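Local coordinates for hypothetical protein PA3499 (Pseudomonas aeruginosa, PDB 2IG8) that is of unknown function but has the fold of the YjgF-like superfamily and assembles as a trimer, at residues I7-L12 with K65-A70; V26-V31 with R133-L138; V83-I88 with L113-G118. All coordinates share one frame; numbering follows the deposited sequence.

In the fold
From the N terminus, the chain first leaves strand 4-6 as the loop 7-12, then turns at 26-31 from strand 23-26 into strand 29-36. Interaction 1 closes when helix 53-70 brings its last residues back beside the loop. Interaction 2 is still open at that point and closes only at 133-138, so the two cross. Interaction 3 opens and closes within that span, joining strands 78-85 and 110-115 of the same mixed sheet, with helix 91-101 between them. Interactions 1 and 2 meet at Leu-30, which packs on Ile-7 and on helix residues Leu-67 and Leu-68. Interaction 3 lies across the chain's centre from both, about 13 Å away at the nearest atoms.

Interaction 1 (I7-L12 with K65-A70); sequences IRAAAL and KALLEA
The carbonyl oxygen of Ala-9 is held by one hydrogen bond, from Leu-12 N at 2.9 Å, which closes a type I beta turn. The turn lies in the loop that follows strand 4-6 of the YjgF-like fold, which packs against the C-terminal part of helix 53-70. No hydrogen bond crosses the contact, which shows how a loop can be seated on a helix largely by apolar contacts. Ala-70 CB receives two of the loop's side chains. Ile-7 CG2, anti to its own backbone N, is directed at it and comes to 3.6 Å, while Ala-9 CB meets the same methyl at 3.9 Å. One helical turn back, Ala-9 CB also rests against Ala-66 O at 3.9 Å; that oxygen is already engaged by Ala-70 N in the helix. The small alanines here are consistent with the close approach of the two backbones, Ala-9 CA and Ala-70 CA being 5.3 Å apart. Leu-67 CD2 also reaches Ala-9 CB, at 4.0 Å. Behind the interface, Leu-67 rests on Met-32 and Ile-7 on Leu-30, so loop and helix share a floor formed by strand 29-36. Leu-12 crosses Leu-67 at about a right angle, and its CD1 methyl touches both CG and CD2 of Leu-67, at 3.8 Å from CD2.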
ATOM      1  N   ILE B   7       1.493 -19.167  -7.045  1.00 33.49           N
ATOM      2  CA  ILE B   7       1.375 -19.075  -8.493  1.00 33.74           C
ATOM      3  C   ILE B   7       2.754 -18.865  -9.039  1.00 34.02           C
ATOM      4  O   ILE B   7       3.428 -17.914  -8.664  1.00 34.04           O
ATOM      5  CB  ILE B   7       0.481 -17.899  -8.926  1.00 33.04           C
ATOM      6  CG1 ILE B   7      -0.944 -18.109  -8.417  1.00 31.28           C
ATOM      7  CG2 ILE B   7       0.504 -17.738 -10.456  1.00 34.05           C
ATOM      8  CD1 ILE B   7      -1.604 -19.344  -8.959  1.00 29.49           C
ATOM      9  N   ARG B   8       3.174 -19.766  -9.914  1.00 34.70           N
ATOM     10  CA  ARG B   8       4.485 -19.665 -10.548  1.00 35.48           C
ATOM     11  C   ARG B   8       4.397 -19.381 -12.040  1.00 35.37           C
ATOM     12  O   ARG B   8       3.929 -20.224 -12.812  1.00 35.52           O
ATOM     13  CB  ARG B   8       5.235 -20.951 -10.324  1.00 35.26           C
ATOM     14  CG  ARG B   8       5.387 -21.259  -8.873  1.00 36.63           C
ATOM     15  CD  ARG B   8       6.020 -22.592  -8.712  1.00 36.97           C
ATOM     16  NE  ARG B   8       6.178 -23.009  -7.323  1.00 39.32           N
ATOM     17  CZ  ARG B   8       7.031 -22.471  -6.452  1.00 40.07           C
ATOM     18  NH1 ARG B   8       7.110 -22.975  -5.231  1.00 39.56           N
ATOM     19  NH2 ARG B   8       7.799 -21.435  -6.782  1.00 40.48           N
ATOM     20  N   ALA B   9       4.858 -18.195 -12.428  1.00 35.49           N
ATOM     21  CA  ALA B   9       5.039 -17.834 -13.827  1.00 35.92           C
ATOM     22  C   ALA B   9       6.484 -18.190 -14.255  1.00 36.04           C
ATOM     23  O   ALA B   9       7.446 -17.816 -13.578  1.00 36.22           O
ATOM     24  CB  ALA B   9       4.768 -16.347 -14.016  1.00 35.54           C
ATOM     25  N   ALA B  10       6.634 -18.899 -15.368  1.00 36.71           N
ATOM     26  CA  ALA B  10       7.963 -19.368 -15.829  1.00 37.21           C
ATOM     27  C   ALA B  10       8.985 -18.246 -16.002  1.00 37.60           C
ATOM     28  O   ALA B  10      10.160 -18.396 -15.622  1.00 37.78           O
ATOM     29  CB  ALA B  10       7.833 -20.106 -17.135  1.00 37.37           C
ATOM     30  N   ALA B  11       8.524 -17.131 -16.569  1.00 38.09           N
ATOM     31  CA  ALA B  11       9.378 -15.968 -16.825  1.00 38.35           C
ATOM     32  C   ALA B  11       9.779 -15.238 -15.538  1.00 38.91           C
ATOM     33  O   ALA B  11      10.650 -14.353 -15.573  1.00 39.59           O
ATOM     34  CB  ALA B  11       8.687 -15.018 -17.762  1.00 38.17           C
ATOM     35  N   LEU B  12       9.153 -15.611 -14.418  1.00 38.47           N
ATOM     36  CA  LEU B  12       9.372 -14.948 -13.151  1.00 38.63           C
ATOM     37  C   LEU B  12       9.637 -15.969 -12.081  1.00 39.44           C
ATOM     38  O   LEU B  12       8.819 -16.155 -11.177  1.00 39.28           O
ATOM     39  CB  LEU B  12       8.148 -14.108 -12.776  1.00 38.38           C
ATOM     40  CG  LEU B  12       7.896 -12.975 -13.753  1.00 37.13           C
ATOM     41  CD1 LEU B  12       6.672 -12.216 -13.339  1.00 34.78           C
ATOM     42  CD2 LEU B  12       9.123 -12.074 -13.810  1.00 36.46           C
ATOM     43  N   LYS B  65       1.049  -8.983 -15.957  1.00 21.21           N
ATOM     44  CA  LYS B  65       0.234  -9.797 -16.857  1.00 21.23           C
ATOM     45  C   LYS B  65       0.640 -11.270 -16.900  1.00 20.85           C
ATOM     46  O   LYS B  65      -0.224 -12.154 -16.985  1.00 18.98           O
ATOM     47  CB  LYS B  65       0.276  -9.189 -18.246  1.00 21.27           C
ATOM     48  CG  LYS B  65      -0.443  -9.989 -19.294  1.00 22.31           C
ATOM     49  CD  LYS B  65      -0.714  -9.105 -20.483  1.00 25.06           C
ATOM     50  CE  LYS B  65      -0.459  -9.779 -21.783  1.00 29.82           C
ATOM     51  NZ  LYS B  65      -1.374 -10.868 -22.056  1.00 32.38           N
ATOM     52  N   ALA B  66       1.950 -11.525 -16.861  1.00 20.28           N
ATOM     53  CA  ALA B  66       2.474 -12.877 -16.794  1.00 21.11           C
ATOM     54  C   ALA B  66       1.994 -13.585 -15.534  1.00 20.71           C
ATOM     55  O   ALA B  66       1.556 -14.738 -15.602  1.00 20.72           O
ATOM     56  CB  ALA B  66       4.037 -12.881 -16.881  1.00 20.84           C
ATOM     57  N   LEU B  67       2.021 -12.890 -14.401  1.00 20.66           N
ATOM     58  CA  LEU B  67       1.523 -13.466 -13.152  1.00 20.97           C
ATOM     59  C   LEU B  67       0.019 -13.746 -13.242  1.00 21.10           C
ATOM     60  O   LEU B  67      -0.437 -14.839 -12.878  1.00 21.01           O
ATOM     61  CB  LEU B  67       1.839 -12.572 -11.951  1.00 20.56           C
ATOM     62  CG  LEU B  67       3.321 -12.374 -11.617  1.00 20.80           C
ATOM     63  CD1 LEU B  67       3.510 -11.239 -10.588  1.00 21.50           C
ATOM     64  CD2 LEU B  67       3.967 -13.666 -11.178  1.00 21.55           C
ATOM     65  N   LEU B  68      -0.736 -12.769 -13.747  1.00 21.53           N
ATOM     66  CA  LEU B  68      -2.187 -12.925 -13.928  1.00 21.86           C
ATOM     67  C   LEU B  68      -2.513 -14.138 -14.787  1.00 21.94           C
ATOM     68  O   LEU B  68      -3.383 -14.939 -14.438  1.00 21.39           O
ATOM     69  CB  LEU B  68      -2.794 -11.679 -14.564  1.00 21.61           C
ATOM     70  CG  LEU B  68      -2.973 -10.466 -13.652  1.00 22.16           C
ATOM     71  CD1 LEU B  68      -3.160  -9.170 -14.460  1.00 24.45           C
ATOM     72  CD2 LEU B  68      -4.135 -10.701 -12.649  1.00 23.60           C
ATOM     73  N   GLU B  69      -1.827 -14.249 -15.919  1.00 22.86           N
ATOM     74  CA  GLU B  69      -1.990 -15.389 -16.825  1.00 23.92           C
ATOM     75  C   GLU B  69      -1.595 -16.719 -16.203  1.00 23.81           C
ATOM     76  O   GLU B  69      -2.270 -17.722 -16.423  1.00 23.45           O
ATOM     77  CB  GLU B  69      -1.269 -15.135 -18.153  1.00 24.37           C
ATOM     78  CG  GLU B  69      -1.999 -14.053 -18.939  1.00 25.90           C
ATOM     79  CD  GLU B  69      -1.392 -13.722 -20.288  1.00 28.37           C
ATOM     80  OE1 GLU B  69      -0.271 -14.188 -20.587  1.00 34.10           O
ATOM     81  OE2 GLU B  69      -2.050 -12.968 -21.049  1.00 33.96           O
ATOM     82  N   ALA B  70      -0.544 -16.725 -15.393  1.00 23.09           N
ATOM     83  CA  ALA B  70      -0.142 -17.934 -14.703  1.00 23.12           C
ATOM     84  C   ALA B  70      -1.253 -18.426 -13.767  1.00 22.91           C
ATOM     85  O   ALA B  70      -1.378 -19.625 -13.532  1.00 22.23           O
ATOM     86  CB  ALA B  70       1.170 -17.727 -13.943  1.00 22.60           C
TER

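Interaction 2 (V26-V31 with R133-L138); sequences VGEELV and RLDIDL
Arg-133 and Glu-29 set the geometry here: their side chains cross at about a right angle, with the carboxylate and guanidinium planes 62° apart. The bond from Arg-133 NH1 to Glu-29 OE1 is weak, being long (3.4 Å) and bent, and OE1 lies slightly closer to the aliphatic CG of Arg-133, at 3.3 Å. The other oxygen of Glu-29 is better used, in a hydrogen bond with Tyr-79 OH. Asp-135 is turned quite differently. Its CG sits in the crowded position between backbone N and carbonyl carbon, and Arg-133 bends at chi3 (75°), so that the guanidinium presents NE and NH2 side-on to the two carboxylate oxygens. NE meets OD1 of Asp-135 at 2.8 Å and NH2 meets OD2 at 3.0 Å, each on a syn lone pair, the latter in the guanidinium plane. This double grip probably fixes the rotation of the guanidinium, and OD2 also bonds Thr-2 OG1 of the second subunit. Over one guanidinium face lies Glu-28, whose CB is 3.8 Å from Arg-133 NH2. The Glu-28 chain, bent at chi2, carries its carboxylate away from the guanidinium, and OE1 rests 3.5 Å from Leu-134 CB. The backbones themselves are joined by a nearly straight bond (168°) from Leu-134 N to Glu-28 O, at 2.8 Å. Arg-133 packs as well on Val-26 of the second subunit. The whole is a salt-bridge network over an antiparallel, non-hydrogen-bonded pair, Glu-29 with Arg-133, placed where a tight type II' hairpin meets the end of a neighbouring strand at a subunit boundary of the trimer.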
ATOM      1  N   VAL B  26      -5.135 -16.211  -3.331  1.00 23.62           N
ATOM      2  CA  VAL B  26      -5.753 -16.338  -2.022  1.00 23.42           C
ATOM      3  C   VAL B  26      -7.240 -16.198  -2.262  1.00 23.89           C
ATOM      4  O   VAL B  26      -7.751 -15.086  -2.380  1.00 23.79           O
ATOM      5  CB  VAL B  26      -5.248 -15.233  -1.072  1.00 23.53           C
ATOM      6  CG1 VAL B  26      -6.033 -15.249   0.244  1.00 22.26           C
ATOM      7  CG2 VAL B  26      -3.733 -15.376  -0.843  1.00 23.16           C
ATOM      8  N   GLY B  27      -7.929 -17.331  -2.372  1.00 24.00           N
ATOM      9  CA  GLY B  27      -9.298 -17.335  -2.877  1.00 24.26           C
ATOM     10  C   GLY B  27      -9.306 -16.871  -4.326  1.00 24.39           C
ATOM     11  O   GLY B  27      -8.680 -17.487  -5.183  1.00 24.39           O
ATOM     12  N   GLU B  28     -10.018 -15.780  -4.593  1.00 25.02           N
ATOM     13  CA  GLU B  28     -10.063 -15.156  -5.919  1.00 24.88           C
ATOM     14  C   GLU B  28      -9.024 -14.038  -6.054  1.00 24.43           C
ATOM     15  O   GLU B  28      -8.802 -13.522  -7.139  1.00 24.05           O
ATOM     16  CB  GLU B  28     -11.461 -14.582  -6.192  1.00 25.44           C
ATOM     17  CG  GLU B  28     -12.565 -15.638  -6.328  1.00 27.84           C
ATOM     18  CD  GLU B  28     -12.384 -16.547  -7.542  1.00 30.49           C
ATOM     19  OE1 GLU B  28     -11.810 -16.116  -8.556  1.00 33.99           O
ATOM     20  OE2 GLU B  28     -12.839 -17.701  -7.486  1.00 35.04           O
ATOM     21  N   GLU B  29      -8.408 -13.658  -4.943  1.00 24.56           N
ATOM     22  CA  GLU B  29      -7.463 -12.544  -4.915  1.00 23.91           C
ATOM     23  C   GLU B  29      -6.073 -12.989  -5.351  1.00 23.00           C
ATOM     24  O   GLU B  29      -5.509 -13.891  -4.740  1.00 22.62           O
ATOM     25  CB  GLU B  29      -7.386 -11.976  -3.503  1.00 24.57           C
ATOM     26  CG  GLU B  29      -6.556 -10.704  -3.408  1.00 27.06           C
ATOM     27  CD  GLU B  29      -7.329  -9.449  -3.806  1.00 31.53           C
ATOM     28  OE1 GLU B  29      -8.584  -9.447  -3.722  1.00 34.21           O
ATOM     29  OE2 GLU B  29      -6.652  -8.466  -4.152  1.00 33.06           O
ATOM     30  N   LEU B  30      -5.515 -12.366  -6.391  1.00 22.53           N
ATOM     31  CA  LEU B  30      -4.106 -12.611  -6.768  1.00 22.10           C
ATOM     32  C   LEU B  30      -3.210 -11.592  -6.090  1.00 21.52           C
ATOM     33  O   LEU B  30      -3.151 -10.432  -6.482  1.00 22.78           O
ATOM     34  CB  LEU B  30      -3.888 -12.572  -8.267  1.00 22.55           C
ATOM     35  CG  LEU B  30      -2.515 -13.112  -8.711  1.00 22.85           C
ATOM     36  CD1 LEU B  30      -2.332 -14.563  -8.288  1.00 22.32           C
ATOM     37  CD2 LEU B  30      -2.360 -12.941 -10.233  1.00 21.31           C
ATOM     38  N   VAL B  31      -2.559 -12.032  -5.035  1.00 20.62           N
ATOM     39  CA  VAL B  31      -1.664 -11.198  -4.261  1.00 20.56           C
ATOM     40  C   VAL B  31      -0.304 -11.290  -4.921  1.00 19.89           C
ATOM     41  O   VAL B  31       0.207 -12.388  -5.142  1.00 20.91           O
ATOM     42  CB  VAL B  31      -1.576 -11.680  -2.804  1.00 20.42           C
ATOM     43  CG1 VAL B  31      -0.611 -10.800  -2.000  1.00 21.83           C
ATOM     44  CG2 VAL B  31      -2.985 -11.748  -2.147  1.00 20.73           C
ATOM     45  N   ARG B 133      -8.211  -9.389  -8.732  1.00 22.74           N
ATOM     46  CA  ARG B 133      -9.147 -10.463  -8.403  1.00 23.31           C
ATOM     47  C   ARG B 133      -9.548 -11.176  -9.687  1.00 23.13           C
ATOM     48  O   ARG B 133      -9.911 -10.515 -10.659  1.00 22.00           O
ATOM     49  CB  ARG B 133     -10.436  -9.865  -7.865  1.00 24.20           C
ATOM     50  CG  ARG B 133     -10.380  -9.409  -6.479  1.00 25.83           C
ATOM     51  CD  ARG B 133     -11.740  -8.957  -6.079  1.00 26.19           C
ATOM     52  NE  ARG B 133     -12.618 -10.090  -5.848  1.00 26.86           N
ATOM     53  CZ  ARG B 133     -12.677 -10.750  -4.697  1.00 30.68           C
ATOM     54  NH1 ARG B 133     -11.887 -10.409  -3.676  1.00 33.47           N
ATOM     55  NH2 ARG B 133     -13.517 -11.770  -4.562  1.00 30.12           N
ATOM     56  N   LEU B 134      -9.558 -12.505  -9.673  1.00 23.02           N
ATOM     57  CA  LEU B 134      -9.878 -13.287 -10.868  1.00 23.52           C
ATOM     58  C   LEU B 134     -11.369 -13.270 -11.262  1.00 23.94           C
ATOM     59  O   LEU B 134     -11.723 -13.704 -12.362  1.00 24.12           O
ATOM     60  CB  LEU B 134      -9.421 -14.732 -10.672  1.00 23.93           C
ATOM     61  CG  LEU B 134      -7.917 -14.919 -10.428  1.00 25.57           C
ATOM     62  CD1 LEU B 134      -7.585 -16.392 -10.253  1.00 28.27           C
ATOM     63  CD2 LEU B 134      -7.118 -14.324 -11.543  1.00 27.80           C
ATOM     64  N   ASP B 135     -12.226 -12.756 -10.382  1.00 23.68           N
ATOM     65  CA  ASP B 135     -13.673 -12.792 -10.593  1.00 23.89           C
ATOM     66  C   ASP B 135     -14.278 -11.439 -10.987  1.00 24.13           C
ATOM     67  O   ASP B 135     -15.489 -11.251 -10.866  1.00 24.20           O
ATOM     68  CB  ASP B 135     -14.350 -13.360  -9.341  1.00 24.15           C
ATOM     69  CG  ASP B 135     -14.103 -12.527  -8.093  1.00 24.48           C
ATOM     70  OD1 ASP B 135     -13.188 -11.686  -8.060  1.00 24.20           O
ATOM     71  OD2 ASP B 135     -14.831 -12.731  -7.116  1.00 25.71           O
ATOM     72  N   ILE B 136     -13.438 -10.501 -11.443  1.00 23.91           N
ATOM     73  CA  ILE B 136     -13.897  -9.211 -11.946  1.00 24.18           C
ATOM     74  C   ILE B 136     -13.298  -8.921 -13.320  1.00 24.36           C
ATOM     75  O   ILE B 136     -12.275  -9.498 -13.693  1.00 24.85           O
ATOM     76  CB  ILE B 136     -13.545  -8.048 -10.981  1.00 23.85           C
ATOM     77  CG1 ILE B 136     -12.030  -7.770 -10.979  1.00 23.73           C
ATOM     78  CG2 ILE B 136     -14.038  -8.365  -9.573  1.00 23.67           C
ATOM     79  CD1 ILE B 136     -11.623  -6.559 -10.186  1.00 23.70           C
ATOM     80  N   ASP B 137     -13.934  -8.024 -14.068  1.00 24.84           N
ATOM     81  CA  ASP B 137     -13.342  -7.492 -15.310  1.00 24.97           C
ATOM     82  C   ASP B 137     -13.689  -6.030 -15.433  1.00 25.21           C
ATOM     83  O   ASP B 137     -14.837  -5.694 -15.693  1.00 24.81           O
ATOM     84  CB  ASP B 137     -13.827  -8.279 -16.519  1.00 25.07           C
ATOM     85  CG  ASP B 137     -13.176  -7.838 -17.833  1.00 25.64           C
ATOM     86  OD1 ASP B 137     -12.397  -6.844 -17.893  1.00 26.54           O
ATOM     87  OD2 ASP B 137     -13.465  -8.517 -18.836  1.00 26.88           O
ATOM     88  N   LEU B 138     -12.701  -5.150 -15.260  1.00 25.84           N
ATOM     89  CA  LEU B 138     -12.967  -3.708 -15.252  1.00 26.62           C
ATOM     90  C   LEU B 138     -13.580  -3.171 -16.550  1.00 27.35           C
ATOM     91  O   LEU B 138     -14.259  -2.125 -16.542  1.00 27.52           O
ATOM     92  CB  LEU B 138     -11.715  -2.901 -14.911  1.00 27.17           C
ATOM     93  CG  LEU B 138     -11.574  -2.347 -13.491  1.00 27.99           C
ATOM     94  CD1 LEU B 138     -11.650  -3.432 -12.441  1.00 28.41           C
ATOM     95  CD2 LEU B 138     -10.290  -1.536 -13.382  1.00 25.52           C
TER

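Interaction 3 (V83-I88 with L113-G118); sequences VYVTRI and LVEVSG
Three backbone hydrogen bonds carry the first shell. Val-114 N binds Val-83 O at 3.0 Å, Val-85 N binds Val-114 O at 3.0 Å, and Val-116 N binds Val-85 O at 2.8 Å; all approach nearly along the C=O axis. Past the last of them the chains diverge, and a water spans the gap, donating to Thr-86 O and to Val-116 O at 2.6 Å each. Glu-115 bridges the same divergence from its own side: extended, with CG anti to the backbone N, it brings OE1 to Ile-88 N at 2.8 Å on the anti lone pair. This side-chain-to-backbone bond ties Ile-88, just past the end of strand 78-85, to strand 110-115.

The pairing is the parallel join of a beta-alpha-beta unit, in which helix 91-101 links strand 78-85 to strand 110-115; the short strand segments run 25° apart. On the face holding Val-83, Val-85, Leu-113 and Glu-115, Leu-113 lies alongside Val-83, and its CD2 methyl touches both Val-85 CG2 and Ile-88 CD1, 3.9 Å from the latter. Ile-94 of the crossover helix covers both Val-83 and Leu-113. On the other face the Tyr-84 ring lies beside Val-114 and obliquely across Val-116, whose CG1 comes to 3.7 Å from Tyr-84 CD1.

Further out are the neighbouring chains. Ser-117 OG of the second subunit takes up OE2 of Glu-115, and by the symmetry of the trimer Ser-117 here bonds Glu-115 OE2 of the third subunit.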
ATOM      1  N   VAL B  83       2.197   2.863  -7.532  1.00 20.13           N
ATOM      2  CA  VAL B  83       3.355   3.070  -8.387  1.00 20.25           C
ATOM      3  C   VAL B  83       4.370   3.890  -7.613  1.00 20.51           C
ATOM      4  O   VAL B  83       4.034   4.948  -7.042  1.00 19.84           O
ATOM      5  CB  VAL B  83       2.967   3.803  -9.674  1.00 19.90           C
ATOM      6  CG1 VAL B  83       4.220   3.986 -10.578  1.00 18.04           C
ATOM      7  CG2 VAL B  83       1.820   3.045 -10.373  1.00 19.73           C
ATOM      8  N   TYR B  84       5.586   3.371  -7.550  1.00 20.39           N
ATOM      9  CA  TYR B  84       6.679   4.042  -6.871  1.00 21.28           C
ATOM     10  C   TYR B  84       7.708   4.377  -7.924  1.00 21.72           C
ATOM     11  O   TYR B  84       8.253   3.470  -8.559  1.00 21.21           O
ATOM     12  CB  TYR B  84       7.312   3.111  -5.834  1.00 23.51           C
ATOM     13  CG  TYR B  84       6.316   2.546  -4.895  1.00 25.10           C
ATOM     14  CD1 TYR B  84       5.828   3.322  -3.861  1.00 26.86           C
ATOM     15  CD2 TYR B  84       5.817   1.244  -5.049  1.00 25.47           C
ATOM     16  CE1 TYR B  84       4.861   2.830  -2.996  1.00 28.10           C
ATOM     17  CE2 TYR B  84       4.842   0.744  -4.171  1.00 27.70           C
ATOM     18  CZ  TYR B  84       4.382   1.538  -3.152  1.00 27.54           C
ATOM     19  OH  TYR B  84       3.437   1.077  -2.238  1.00 30.80           O
ATOM     20  N   VAL B  85       7.982   5.670  -8.086  1.00 21.10           N
ATOM     21  CA  VAL B  85       8.941   6.168  -9.061  1.00 20.31           C
ATOM     22  C   VAL B  85      10.114   6.823  -8.353  1.00 20.08           C
ATOM     23  O   VAL B  85       9.985   7.355  -7.246  1.00 18.39           O
ATOM     24  CB  VAL B  85       8.285   7.181 -10.071  1.00 19.75           C
ATOM     25  CG1 VAL B  85       7.169   6.518 -10.858  1.00 21.60           C
ATOM     26  CG2 VAL B  85       7.805   8.498  -9.349  1.00 19.77           C
ATOM     27  N   THR B  86      11.289   6.784  -8.973  1.00 18.63           N
ATOM     28  CA  THR B  86      12.423   7.490  -8.416  1.00 18.94           C
ATOM     29  C   THR B  86      12.455   8.968  -8.795  1.00 18.08           C
ATOM     30  O   THR B  86      13.146   9.746  -8.151  1.00 17.62           O
ATOM     31  CB  THR B  86      13.760   6.835  -8.829  1.00 19.53           C
ATOM     32  OG1 THR B  86      13.824   6.777 -10.254  1.00 19.03           O
ATOM     33  CG2 THR B  86      13.871   5.433  -8.220  1.00 21.41           C
ATOM     34  N   ARG B  87      11.716   9.335  -9.843  1.00 18.17           N
ATOM     35  CA  ARG B  87      11.646  10.700 -10.348  1.00 18.46           C
ATOM     36  C   ARG B  87      10.189  11.045 -10.605  1.00 18.05           C
ATOM     37  O   ARG B  87       9.557  10.511 -11.541  1.00 16.95           O
ATOM     38  CB  ARG B  87      12.460  10.868 -11.653  1.00 18.39           C
ATOM     39  CG  ARG B  87      13.881  10.362 -11.544  1.00 19.67           C
ATOM     40  CD  ARG B  87      14.690  10.603 -12.827  1.00 20.61           C
ATOM     41  NE  ARG B  87      14.077   9.940 -13.959  1.00 20.73           N
ATOM     42  CZ  ARG B  87      14.648   9.778 -15.151  1.00 21.01           C
ATOM     43  NH1 ARG B  87      15.868  10.209 -15.400  1.00 21.85           N
ATOM     44  NH2 ARG B  87      13.967   9.183 -16.103  1.00 21.65           N
ATOM     45  N   ILE B  88       9.645  11.975  -9.825  1.00 17.91           N
ATOM     46  CA  ILE B  88       8.247  12.346  -9.977  1.00 18.90           C
ATOM     47  C   ILE B  88       7.926  12.899 -11.369  1.00 19.79           C
ATOM     48  O   ILE B  88       6.801  12.741 -11.838  1.00 19.39           O
ATOM     49  CB  ILE B  88       7.758  13.339  -8.898  1.00 19.54           C
ATOM     50  CG1 ILE B  88       6.227  13.313  -8.772  1.00 19.46           C
ATOM     51  CG2 ILE B  88       8.328  14.757  -9.111  1.00 20.80           C
ATOM     52  CD1 ILE B  88       5.673  12.052  -8.142  1.00 20.97           C
ATOM     53  N   LEU B 113       0.516   7.161  -6.934  1.00 20.95           N
ATOM     54  CA  LEU B 113       1.864   7.256  -7.528  1.00 20.86           C
ATOM     55  C   LEU B 113       2.640   8.258  -6.685  1.00 20.36           C
ATOM     56  O   LEU B 113       2.195   9.397  -6.527  1.00 19.59           O
ATOM     57  CB  LEU B 113       1.755   7.752  -8.976  1.00 21.31           C
ATOM     58  CG  LEU B 113       3.022   7.695  -9.862  1.00 21.09           C
ATOM     59  CD1 LEU B 113       2.673   7.669 -11.342  1.00 21.78           C
ATOM     60  CD2 LEU B 113       3.892   8.908  -9.521  1.00 20.62           C
ATOM     61  N   VAL B 114       3.767   7.822  -6.120  1.00 20.25           N
ATOM     62  CA  VAL B 114       4.590   8.670  -5.279  1.00 20.06           C
ATOM     63  C   VAL B 114       6.059   8.486  -5.649  1.00 19.98           C
ATOM     64  O   VAL B 114       6.456   7.462  -6.225  1.00 20.06           O
ATOM     65  CB  VAL B 114       4.388   8.418  -3.746  1.00 20.83           C
ATOM     66  CG1 VAL B 114       2.902   8.708  -3.325  1.00 20.59           C
ATOM     67  CG2 VAL B 114       4.848   7.012  -3.325  1.00 19.29           C
ATOM     68  N   GLU B 115       6.861   9.494  -5.351  1.00 19.82           N
ATOM     69  CA  GLU B 115       8.302   9.359  -5.577  1.00 20.63           C
ATOM     70  C   GLU B 115       8.985   8.840  -4.318  1.00 20.43           C
ATOM     71  O   GLU B 115       8.923   9.458  -3.263  1.00 21.52           O
ATOM     72  CB  GLU B 115       8.910  10.683  -5.981  1.00 20.84           C
ATOM     73  CG  GLU B 115      10.367  10.594  -6.371  1.00 21.16           C
ATOM     74  CD  GLU B 115      11.024  11.955  -6.384  1.00 21.84           C
ATOM     75  OE1 GLU B 115      10.855  12.694  -7.369  1.00 22.58           O
ATOM     76  OE2 GLU B 115      11.731  12.260  -5.415  1.00 28.56           O
ATOM     77  N   VAL B 116       9.649   7.705  -4.453  1.00 20.18           N
ATOM     78  CA  VAL B 116      10.451   7.144  -3.375  1.00 20.76           C
ATOM     79  C   VAL B 116      11.903   7.592  -3.555  1.00 21.29           C
ATOM     80  O   VAL B 116      12.310   8.112  -4.615  1.00 21.82           O
ATOM     81  CB  VAL B 116      10.318   5.592  -3.337  1.00 20.00           C
ATOM     82  CG1 VAL B 116       8.850   5.166  -2.963  1.00 20.30           C
ATOM     83  CG2 VAL B 116      10.773   4.969  -4.624  1.00 21.29           C
ATOM     84  N   SER B 117      12.706   7.396  -2.531  1.00 22.11           N
ATOM     85  CA  SER B 117      14.080   7.846  -2.612  1.00 22.50           C
ATOM     86  C   SER B 117      14.979   6.741  -3.153  1.00 22.66           C
ATOM     87  O   SER B 117      16.111   7.009  -3.533  1.00 22.58           O
ATOM     88  CB  SER B 117      14.551   8.402  -1.270  1.00 24.61           C
ATOM     89  OG  SER B 117      14.484   7.440  -0.252  1.00 28.12           O
ATOM     90  N   GLY B 118      14.467   5.517  -3.266  1.00 21.48           N
ATOM     91  CA  GLY B 118      15.277   4.433  -3.821  1.00 21.41           C
ATOM     92  C   GLY B 118      14.501   3.155  -4.080  1.00 21.04           C
ATOM     93  O   GLY B 118      13.519   2.858  -3.400  1.00 20.68           O
TER
HETATM   94  O   HOH W   1      14.323   9.021  -5.917  1.00 23.74           O